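Local coordinates for putative glutathionylspermidine synthase (PDB 3N6X), which is a putative ligase of circularly permuted ATP-grasp fold that probably uses ATP to form amide bonds, possibly in glutathionylspermidine synthesis, at residues A[353-358]-A[394-399]; A[172-177]-A[198-203]; A[102-107]-A[331-336]. All blocks are in the same frame, centred on the assembly; numbering follows the deposited sequence.

Contact 1: A[353-358]-A[394-399]; sequences DDLKYV and QRILAN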
loop_
_atom_site.group_PDB
_atom_site.type_symbol
_atom_site.label_atom_id
_atom_site.label_comp_id
_atom_site.label_asym_id
_atom_site.label_seq_id
_atom_site.Cartn_x
_atom_site.Cartn_y
_atom_site.Cartn_z
ATOM N N ASP A 353 -19.426 0.422 22.314
ATOM C CA ASP A 353 -20.292 -0.577 21.673
ATOM C C ASP A 353 -19.472 -1.630 20.948
ATOM O O ASP A 353 -19.800 -2.816 21.008
ATOM C CB ASP A 353 -21.274 0.095 20.692
ATOM C CG ASP A 353 -22.300 1.019 21.341
ATOM O OD1 ASP A 353 -22.317 1.108 22.591
ATOM O OD2 ASP A 353 -23.089 1.637 20.600
ATOM N N ASP A 354 -18.397 -1.193 20.266
ATOM C CA ASP A 354 -17.503 -2.080 19.521
ATOM C C ASP A 354 -16.658 -2.923 20.461
ATOM O O ASP A 354 -16.553 -4.131 20.259
ATOM C CB ASP A 354 -16.616 -1.273 18.549
ATOM C CG ASP A 354 -17.349 -0.742 17.315
ATOM O OD1 ASP A 354 -18.596 -0.733 17.320
ATOM O OD2 ASP A 354 -16.675 -0.309 16.372
ATOM N N LEU A 355 -16.105 -2.299 21.532
ATOM C CA LEU A 355 -15.323 -3.013 22.538
ATOM C C LEU A 355 -16.174 -4.103 23.215
ATOM O O LEU A 355 -15.710 -5.224 23.369
ATOM C CB LEU A 355 -14.772 -2.020 23.586
ATOM C CG LEU A 355 -13.912 -2.617 24.716
ATOM C CD1 LEU A 355 -12.708 -3.346 24.167
ATOM C CD2 LEU A 355 -13.478 -1.555 25.665
ATOM N N LYS A 356 -17.439 -3.787 23.549
ATOM C CA LYS A 356 -18.351 -4.747 24.176
ATOM C C LYS A 356 -18.586 -5.948 23.266
ATOM O O LYS A 356 -18.466 -7.090 23.714
ATOM C CB LYS A 356 -19.679 -4.073 24.542
ATOM C CG LYS A 356 -20.794 -5.060 24.894
ATOM C CD LYS A 356 -22.054 -4.359 25.377
ATOM C CE LYS A 356 -22.677 -3.451 24.346
ATOM N NZ LYS A 356 -23.941 -2.858 24.842
ATOM N N TYR A 357 -18.884 -5.690 21.975
ATOM C CA TYR A 357 -19.142 -6.748 21.000
ATOM C C TYR A 357 -17.925 -7.624 20.794
ATOM O O TYR A 357 -18.038 -8.844 20.864
ATOM C CB TYR A 357 -19.631 -6.165 19.648
ATOM C CG TYR A 357 -19.962 -7.244 18.641
ATOM C CD1 TYR A 357 -18.983 -7.763 17.796
ATOM C CD2 TYR A 357 -21.230 -7.817 18.596
ATOM C CE1 TYR A 357 -19.267 -8.799 16.910
ATOM C CE2 TYR A 357 -21.529 -8.844 17.705
ATOM C CZ TYR A 357 -20.542 -9.339 16.870
ATOM O OH TYR A 357 -20.828 -10.365 16.006
ATOM N N VAL A 358 -16.762 -7.009 20.528
ATOM C CA VAL A 358 -15.525 -7.736 20.256
ATOM C C VAL A 358 -15.128 -8.668 21.400
ATOM O O VAL A 358 -14.882 -9.840 21.152
ATOM C CB VAL A 358 -14.372 -6.798 19.820
ATOM C CG1 VAL A 358 -13.059 -7.571 19.667
ATOM C CG2 VAL A 358 -14.722 -6.083 18.526
ATOM N N GLN A 394 -7.088 -9.303 28.244
ATOM C CA GLN A 394 -6.385 -8.431 29.189
ATOM C C GLN A 394 -5.533 -7.425 28.438
ATOM O O GLN A 394 -5.504 -6.259 28.812
ATOM C CB GLN A 394 -5.504 -9.251 30.174
ATOM C CG GLN A 394 -6.230 -10.404 30.900
ATOM C CD GLN A 394 -7.527 -9.981 31.563
ATOM O OE1 GLN A 394 -7.606 -8.938 32.236
ATOM N NE2 GLN A 394 -8.575 -10.797 31.395
ATOM N N ARG A 395 -4.838 -7.881 27.363
ATOM C CA ARG A 395 -3.992 -7.019 26.513
ATOM C C ARG A 395 -4.847 -5.887 25.890
ATOM O O ARG A 395 -4.469 -4.707 25.965
ATOM C CB ARG A 395 -3.309 -7.855 25.414
ATOM C CG ARG A 395 -2.127 -7.157 24.742
ATOM C CD ARG A 395 -1.645 -7.908 23.506
ATOM N NE ARG A 395 -0.913 -9.127 23.847
ATOM N N ILE A 396 -6.038 -6.247 25.365
ATOM C CA ILE A 396 -6.986 -5.279 24.809
ATOM C C ILE A 396 -7.406 -4.257 25.873
ATOM O O ILE A 396 -7.288 -3.062 25.641
ATOM C CB ILE A 396 -8.221 -5.991 24.175
ATOM C CG1 ILE A 396 -7.831 -6.732 22.871
ATOM C CG2 ILE A 396 -9.370 -4.990 23.941
ATOM C CD1 ILE A 396 -8.884 -7.722 22.359
ATOM N N LEU A 397 -7.876 -4.726 27.043
ATOM C CA LEU A 397 -8.369 -3.819 28.096
ATOM C C LEU A 397 -7.312 -2.909 28.706
ATOM O O LEU A 397 -7.652 -1.847 29.242
ATOM C CB LEU A 397 -9.184 -4.574 29.158
ATOM C CG LEU A 397 -10.536 -5.084 28.637
ATOM C CD1 LEU A 397 -10.998 -6.264 29.401
ATOM C CD2 LEU A 397 -11.579 -3.986 28.634
ATOM N N ALA A 398 -6.017 -3.265 28.526
ATOM C CA ALA A 398 -4.898 -2.434 28.967
ATOM C C ALA A 398 -4.790 -1.168 28.090
ATOM O O ALA A 398 -4.359 -0.124 28.582
ATOM C CB ALA A 398 -3.609 -3.229 28.914
ATOM N N ASN A 399 -5.241 -1.252 26.797
ATOM C CA ASN A 399 -5.262 -0.117 25.851
ATOM C C ASN A 399 -6.251 -0.390 24.689
ATOM O O ASN A 399 -5.813 -0.687 23.574
ATOM C CB ASN A 399 -3.846 0.159 25.301
ATOM C CG ASN A 399 -3.673 1.532 24.692
ATOM O OD1 ASN A 399 -4.592 2.369 24.676
ATOM N ND2 ASN A 399 -2.474 1.806 24.209
#
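Leu-355 and Ile-396 pass alongside one another, running opposite ways, and a single pair of methyls makes the approach: Leu-355 CD1 lies 3.7 Å from Ile-396 CG2. The two residues arrive there differently. In Ile-396 the first bond of the side chain already aims at helix 352-360, and its branched methyl CG2 is what Leu-355 meets. Leu-355 starts off more to one side, but with CG anti to its backbone N (chi1 -180°) the fork at the end swings inward to the other helix. The second prong of that fork, CD2, comes 4.3 Å from Leu-397 CD2, a looser touch at the outer margin, where Leu-397 is exposed.

The helices lie together on the antiparallel sheet that contains strands 365-369 and 403-407. Ile-396 and Val-358 both rest on Val-367, while Leu-349 lies against both Leu-355 and Ile-396. Leucine suits the seam because its long, forked end can bridge segments whose nearest CA atoms, those of Leu-355 and Ile-396, are 8.9 Å apart; the beta-branched isoleucine fills the nearer, buried side against the sheet. No hydrogen bond or salt bridge joins the segments, so their mutual hold is purely apolar, lacks directional bonds, and relies on the hydrophobic effect and on the sheet beneath.

Contact 2: A[172-177]-A[198-203]; sequences YMLENR and HYPQVL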
loop_
_atom_site.group_PDB
_atom_site.type_symbol
_atom_site.label_atom_id
_atom_site.label_comp_id
_atom_site.label_asym_id
_atom_site.label_seq_id
_atom_site.Cartn_x
_atom_site.Cartn_y
_atom_site.Cartn_z
ATOM N N TYR A 172 9.940 -3.809 -3.961
ATOM C CA TYR A 172 9.747 -5.258 -3.947
ATOM C C TYR A 172 8.980 -5.709 -5.204
ATOM O O TYR A 172 9.319 -6.726 -5.793
ATOM C CB TYR A 172 9.016 -5.703 -2.682
ATOM C CG TYR A 172 9.835 -5.566 -1.420
ATOM C CD1 TYR A 172 10.861 -6.461 -1.129
ATOM C CD2 TYR A 172 9.533 -4.593 -0.473
ATOM C CE1 TYR A 172 11.618 -6.343 0.040
ATOM C CE2 TYR A 172 10.280 -4.467 0.700
ATOM C CZ TYR A 172 11.327 -5.341 0.949
ATOM O OH TYR A 172 12.062 -5.223 2.107
HETATM N N MSE A 173 8.009 -4.909 -5.653
HETATM C CA MSE A 173 7.246 -5.216 -6.866
HETATM C C MSE A 173 8.185 -5.227 -8.089
HETATM O O MSE A 173 8.146 -6.162 -8.893
HETATM C CB MSE A 173 6.101 -4.185 -7.065
HETATM C CG MSE A 173 5.401 -4.306 -8.429
HETATM SE SE MSE A 173 4.059 -2.931 -8.738
HETATM C CE MSE A 173 5.152 -1.629 -9.636
ATOM N N LEU A 174 9.035 -4.194 -8.208
ATOM C CA LEU A 174 9.949 -4.066 -9.338
ATOM C C LEU A 174 11.042 -5.126 -9.340
ATOM O O LEU A 174 11.262 -5.762 -10.370
ATOM C CB LEU A 174 10.531 -2.643 -9.420
ATOM C CG LEU A 174 9.488 -1.539 -9.651
ATOM C CD1 LEU A 174 10.097 -0.162 -9.484
ATOM C CD2 LEU A 174 8.825 -1.676 -11.016
ATOM N N GLU A 175 11.642 -5.402 -8.165
ATOM C CA GLU A 175 12.710 -6.403 -8.027
ATOM C C GLU A 175 12.224 -7.825 -8.156
ATOM O O GLU A 175 12.968 -8.674 -8.638
ATOM C CB GLU A 175 13.497 -6.209 -6.710
ATOM C CG GLU A 175 14.471 -5.030 -6.760
ATOM C CD GLU A 175 15.417 -5.011 -7.960
ATOM O OE1 GLU A 175 16.050 -6.058 -8.247
ATOM O OE2 GLU A 175 15.497 -3.957 -8.630
ATOM N N ASN A 176 10.984 -8.106 -7.734
ATOM C CA ASN A 176 10.448 -9.458 -7.852
ATOM C C ASN A 176 10.243 -9.826 -9.301
ATOM O O ASN A 176 10.507 -10.964 -9.675
ATOM C CB ASN A 176 9.155 -9.630 -7.051
ATOM C CG ASN A 176 9.368 -9.648 -5.565
ATOM O OD1 ASN A 176 10.497 -9.738 -5.074
ATOM N ND2 ASN A 176 8.288 -9.493 -4.811
ATOM N N ARG A 177 9.851 -8.850 -10.142
ATOM C CA ARG A 177 9.695 -9.103 -11.577
ATOM C C ARG A 177 11.063 -9.402 -12.219
ATOM O O ARG A 177 11.195 -10.382 -12.963
ATOM C CB ARG A 177 9.010 -7.920 -12.293
ATOM C CG ARG A 177 8.970 -8.084 -13.831
ATOM C CD ARG A 177 8.194 -9.343 -14.271
ATOM N NE ARG A 177 6.906 -9.458 -13.573
ATOM C CZ ARG A 177 5.813 -8.787 -13.915
ATOM N NH1 ARG A 177 5.811 -8.012 -14.992
ATOM N NH2 ARG A 177 4.710 -8.901 -13.200
ATOM N N HIS A 198 8.221 0.517 -15.932
ATOM C CA HIS A 198 8.005 1.910 -16.342
ATOM C C HIS A 198 7.359 2.754 -15.207
ATOM O O HIS A 198 7.181 3.961 -15.373
ATOM C CB HIS A 198 7.151 1.966 -17.616
ATOM C CG HIS A 198 5.806 1.312 -17.476
ATOM N ND1 HIS A 198 5.683 -0.042 -17.183
ATOM C CD2 HIS A 198 4.571 1.838 -17.623
ATOM C CE1 HIS A 198 4.386 -0.289 -17.161
ATOM N NE2 HIS A 198 3.675 0.812 -17.413
ATOM N N TYR A 199 7.028 2.109 -14.060
ATOM C CA TYR A 199 6.418 2.764 -12.893
ATOM C C TYR A 199 7.152 4.057 -12.492
ATOM O O TYR A 199 6.518 5.098 -12.484
ATOM C CB TYR A 199 6.277 1.780 -11.690
ATOM C CG TYR A 199 5.812 2.453 -10.410
ATOM C CD1 TYR A 199 6.713 3.130 -9.584
ATOM C CD2 TYR A 199 4.469 2.438 -10.035
ATOM C CE1 TYR A 199 6.285 3.802 -8.445
ATOM C CE2 TYR A 199 4.034 3.082 -8.878
ATOM C CZ TYR A 199 4.943 3.779 -8.095
ATOM O OH TYR A 199 4.528 4.413 -6.952
ATOM N N PRO A 200 8.505 4.042 -12.249
ATOM C CA PRO A 200 9.195 5.288 -11.849
ATOM C C PRO A 200 9.046 6.460 -12.816
ATOM O O PRO A 200 8.934 7.606 -12.371
ATOM C CB PRO A 200 10.651 4.845 -11.722
ATOM C CG PRO A 200 10.562 3.422 -11.367
ATOM C CD PRO A 200 9.428 2.892 -12.179
ATOM N N GLN A 201 8.994 6.180 -14.129
ATOM C CA GLN A 201 8.837 7.227 -15.130
ATOM C C GLN A 201 7.398 7.715 -15.225
ATOM O O GLN A 201 7.173 8.902 -15.471
ATOM C CB GLN A 201 9.400 6.789 -16.496
ATOM C CG GLN A 201 10.934 6.753 -16.534
ATOM C CD GLN A 201 11.576 8.075 -16.173
ATOM O OE1 GLN A 201 11.231 9.140 -16.699
ATOM N NE2 GLN A 201 12.547 8.028 -15.296
ATOM N N VAL A 202 6.419 6.821 -14.972
ATOM C CA VAL A 202 4.999 7.209 -14.884
ATOM C C VAL A 202 4.841 8.121 -13.641
ATOM O O VAL A 202 4.236 9.182 -13.732
ATOM C CB VAL A 202 4.044 5.972 -14.813
ATOM C CG1 VAL A 202 2.596 6.403 -14.509
ATOM C CG2 VAL A 202 4.109 5.148 -16.105
ATOM N N LEU A 203 5.459 7.738 -12.514
ATOM C CA LEU A 203 5.405 8.551 -11.294
ATOM C C LEU A 203 6.080 9.928 -11.484
ATOM O O LEU A 203 5.500 10.944 -11.113
ATOM C CB LEU A 203 6.017 7.787 -10.089
ATOM C CG LEU A 203 6.212 8.606 -8.788
ATOM C CD1 LEU A 203 4.881 9.151 -8.275
ATOM C CD2 LEU A 203 6.913 7.766 -7.712
#
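Met-173, present as selenomethionine, and Leu-174 reach from helix 170-183 to the first turn of helix 199-209, where they meet Tyr-199 and Pro-200. The terminal methyl of Met-173 does the touching: CE is 4.1 Å from Tyr-199 CB and equally far from CD2 of that ring, which it meets obliquely. The two side chains cross at about a right angle. Met-173 starts out extended (chi1 171°) and then bends at chi3 (92°), which turns CE onto the base of the tyrosine. Leu-174 divides its fork between two neighbours. CD1 lies 4.1 Å from Pro-200 CG, while CD2 is a looser 4.3 Å from Tyr-199 CB.

Proline fits here because the first turn of a helix does not need its missing N-H, and its ring offers the leucine a rigid apolar surface. A flexible methionine suits so wide a spacing: the short helix segments run roughly antiparallel, at 148°, with axes 12.8 Å apart, so from helix 170-183 the ends of Met-173 and Leu-174 do the reaching, and they land near the backbone of the other helix, on Tyr-199 CB and the Pro-200 ring.

Further out, Tyr-199 packs on Ile-144, Phe-432 and Leu-434 of the large mixed sheet, which probably sets where its ring stands. Helix 232-242 supplies Phe-237 against Leu-174 and Ile-238 against Pro-200. At the next turn of helix 170-183, Arg-177 is tied by a salt bridge to Asp-468 and by a hydrogen bond to Ala-194 O. The result is a buried, widely spaced pair of near-antiparallel helices, linked by a mostly helical connection and joined to the central mixed sheet of this circularly permuted ATP-grasp fold.

Contact 3: A[102-107]-A[331-336]; sequences LHDVYH and IRFYLG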
loop_
_atom_site.group_PDB
_atom_site.type_symbol
_atom_site.label_atom_id
_atom_site.label_comp_id
_atom_site.label_asym_id
_atom_site.label_seq_id
_atom_site.Cartn_x
_atom_site.Cartn_y
_atom_site.Cartn_z
ATOM N N LEU A 102 -10.755 14.523 0.659
ATOM C CA LEU A 102 -9.671 15.368 1.192
ATOM C C LEU A 102 -9.802 16.831 0.760
ATOM O O LEU A 102 -9.648 17.718 1.585
ATOM C CB LEU A 102 -8.286 14.786 0.852
ATOM C CG LEU A 102 -7.908 13.549 1.679
ATOM C CD1 LEU A 102 -6.780 12.755 1.014
ATOM C CD2 LEU A 102 -7.539 13.934 3.134
ATOM N N HIS A 103 -10.177 17.079 -0.495
ATOM C CA HIS A 103 -10.465 18.435 -0.941
ATOM C C HIS A 103 -11.678 18.990 -0.161
ATOM O O HIS A 103 -11.666 20.144 0.264
ATOM C CB HIS A 103 -10.738 18.469 -2.457
ATOM C CG HIS A 103 -11.152 19.816 -2.939
ATOM N ND1 HIS A 103 -10.215 20.787 -3.259
ATOM C CD2 HIS A 103 -12.391 20.355 -3.043
ATOM C CE1 HIS A 103 -10.910 21.869 -3.580
ATOM N NE2 HIS A 103 -12.223 21.659 -3.470
ATOM N N ASP A 104 -12.710 18.163 0.035
ATOM C CA ASP A 104 -13.916 18.593 0.744
ATOM C C ASP A 104 -13.662 18.951 2.233
ATOM O O ASP A 104 -14.071 20.035 2.653
ATOM C CB ASP A 104 -15.029 17.548 0.600
ATOM C CG ASP A 104 -16.411 18.017 1.015
ATOM O OD1 ASP A 104 -16.694 19.219 0.879
ATOM O OD2 ASP A 104 -17.230 17.171 1.380
ATOM N N VAL A 105 -12.939 18.072 3.017
ATOM C CA VAL A 105 -12.666 18.356 4.451
ATOM C C VAL A 105 -11.895 19.626 4.698
ATOM O O VAL A 105 -11.977 20.186 5.804
ATOM C CB VAL A 105 -12.046 17.192 5.264
ATOM C CG1 VAL A 105 -13.070 16.156 5.594
ATOM C CG2 VAL A 105 -10.820 16.592 4.580
ATOM N N TYR A 106 -11.035 20.012 3.740
ATOM C CA TYR A 106 -10.201 21.205 3.887
ATOM C C TYR A 106 -10.803 22.403 3.149
ATOM O O TYR A 106 -10.168 23.455 3.058
ATOM C CB TYR A 106 -8.765 20.910 3.429
ATOM C CG TYR A 106 -8.059 19.916 4.325
ATOM C CD1 TYR A 106 -7.898 20.166 5.682
ATOM C CD2 TYR A 106 -7.507 18.745 3.805
ATOM C CE1 TYR A 106 -7.241 19.261 6.511
ATOM C CE2 TYR A 106 -6.839 17.833 4.627
ATOM C CZ TYR A 106 -6.713 18.095 5.982
ATOM O OH TYR A 106 -6.077 17.212 6.812
ATOM N N HIS A 107 -12.050 22.256 2.656
ATOM C CA HIS A 107 -12.746 23.338 1.969
ATOM C C HIS A 107 -14.150 23.558 2.520
ATOM O O HIS A 107 -14.263 23.975 3.662
ATOM C CB HIS A 107 -12.684 23.186 0.427
ATOM C CG HIS A 107 -11.306 23.442 -0.121
ATOM N ND1 HIS A 107 -10.360 22.422 -0.221
ATOM C CD2 HIS A 107 -10.720 24.610 -0.481
ATOM C CE1 HIS A 107 -9.259 22.996 -0.683
ATOM N NE2 HIS A 107 -9.418 24.310 -0.843
ATOM N N ILE A 331 -17.756 7.359 -1.884
ATOM C CA ILE A 331 -17.964 6.967 -3.285
ATOM C C ILE A 331 -19.391 7.362 -3.744
ATOM O O ILE A 331 -19.531 8.058 -4.740
ATOM C CB ILE A 331 -17.639 5.457 -3.527
ATOM C CG1 ILE A 331 -16.134 5.163 -3.312
ATOM C CG2 ILE A 331 -18.097 5.006 -4.933
ATOM C CD1 ILE A 331 -15.816 3.703 -2.911
ATOM N N ARG A 332 -20.416 7.026 -2.947
ATOM C CA ARG A 332 -21.816 7.401 -3.227
ATOM C C ARG A 332 -21.997 8.910 -3.247
ATOM O O ARG A 332 -22.581 9.427 -4.186
ATOM C CB ARG A 332 -22.770 6.765 -2.198
ATOM C CG ARG A 332 -22.696 5.257 -2.172
ATOM C CD ARG A 332 -23.691 4.649 -1.229
ATOM N NE ARG A 332 -23.805 3.213 -1.464
ATOM C CZ ARG A 332 -23.317 2.281 -0.656
ATOM N NH1 ARG A 332 -22.756 2.620 0.499
ATOM N NH2 ARG A 332 -23.421 1.003 -0.974
ATOM N N PHE A 333 -21.442 9.628 -2.243
ATOM C CA PHE A 333 -21.592 11.086 -2.145
ATOM C C PHE A 333 -20.865 11.863 -3.272
ATOM O O PHE A 333 -21.473 12.716 -3.909
ATOM C CB PHE A 333 -21.162 11.592 -0.746
ATOM C CG PHE A 333 -21.395 13.072 -0.503
ATOM C CD1 PHE A 333 -22.667 13.554 -0.182
ATOM C CD2 PHE A 333 -20.342 13.984 -0.581
ATOM C CE1 PHE A 333 -22.880 14.921 0.049
ATOM C CE2 PHE A 333 -20.558 15.347 -0.352
ATOM C CZ PHE A 333 -21.829 15.807 -0.040
ATOM N N TYR A 334 -19.575 11.589 -3.497
ATOM C CA TYR A 334 -18.794 12.349 -4.477
ATOM C C TYR A 334 -18.975 11.916 -5.888
ATOM O O TYR A 334 -18.864 12.747 -6.797
ATOM C CB TYR A 334 -17.291 12.352 -4.116
ATOM C CG TYR A 334 -17.021 13.001 -2.776
ATOM C CD1 TYR A 334 -17.233 14.365 -2.585
ATOM C CD2 TYR A 334 -16.584 12.250 -1.692
ATOM C CE1 TYR A 334 -16.997 14.964 -1.348
ATOM C CE2 TYR A 334 -16.398 12.826 -0.442
ATOM C CZ TYR A 334 -16.601 14.185 -0.273
ATOM O OH TYR A 334 -16.372 14.748 0.950
ATOM N N LEU A 335 -19.141 10.607 -6.111
ATOM C CA LEU A 335 -19.178 10.080 -7.466
ATOM C C LEU A 335 -20.568 9.671 -7.934
ATOM O O LEU A 335 -20.745 9.401 -9.120
ATOM C CB LEU A 335 -18.194 8.908 -7.607
ATOM C CG LEU A 335 -16.734 9.210 -7.252
ATOM C CD1 LEU A 335 -15.941 7.928 -7.130
ATOM C CD2 LEU A 335 -16.095 10.115 -8.297
ATOM N N GLY A 336 -21.531 9.597 -7.002
ATOM C CA GLY A 336 -22.893 9.164 -7.304
ATOM C C GLY A 336 -22.945 7.738 -7.815
ATOM O O GLY A 336 -23.790 7.404 -8.648
#
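Asp-104 and Tyr-334 join the C-terminal ends of two helices of the ATP-grasp fold, 81-105 and 327-335, which are more than two hundred residues apart in sequence. The polar part is one short hydrogen bond, from Tyr-334 OH to Asp-104 OD2 at 2.6 Å. It uses the anti lone pair of OD2, the one turned away from the other oxygen, and the carboxylate lies at the edge of the phenol ring with the two planes 85° apart. The Asp-104 carboxylate stands on the side facing away from its own N (chi1 -167°), which sends the acid out to the phenol. The same carboxylate accepts the backbone N-H groups of Glu-110 and Ile-111 at the start of helix 110-113, so this buried acid is well supplied with donors, which is likely to stabilise its charge. A bound glycerol adds a weak bond to OD1.

Phe-333 has a marginal contact, its CE2 being 4.2 Å from Asp-104 OD2; its apolar role is toward Tyr-334, where its CD2 sits 3.5 Å above one face of the ring, toward the rim. Tyrosine suits the place by combining a flat apolar ring, packed also on Phe-101 and Ile-111, with a donor at its far end. A phenylalanine in its place has no hydroxyl, so the hydrogen bond between these segments is lost and Asp-104 OD2 would probably be left to the Ile-111 N-H alone among the donors described, its carboxylate freer to turn.

Within 102-107, one more polar bond lies at the end of helix 81-105: His-107 ND1 donates to His-103 O, 2.7 Å away, approaching in the carbonyl plane on a lone pair.

How the contacts relate
All three contacts pair helix with helix, yet no helix serves in two of them. Contact 2 is the buried one, its centre 14 Å from that of the chain; contacts 1 and 3 are partly buried and lie farther out, at 27 and 22 Å. Chemistry does not simply follow depth: contacts 1 and 2 are both apolar, the first on the small antiparallel sheet and the second beside the large mixed one, whereas contact 3 turns on a tyrosine-carboxylate bond at two helix ends. Contacts 1 and 2 fall on opposite sides of the chain's centre, and even the closest pair, 2 and 3, keeps about 15 Å between nearest atoms.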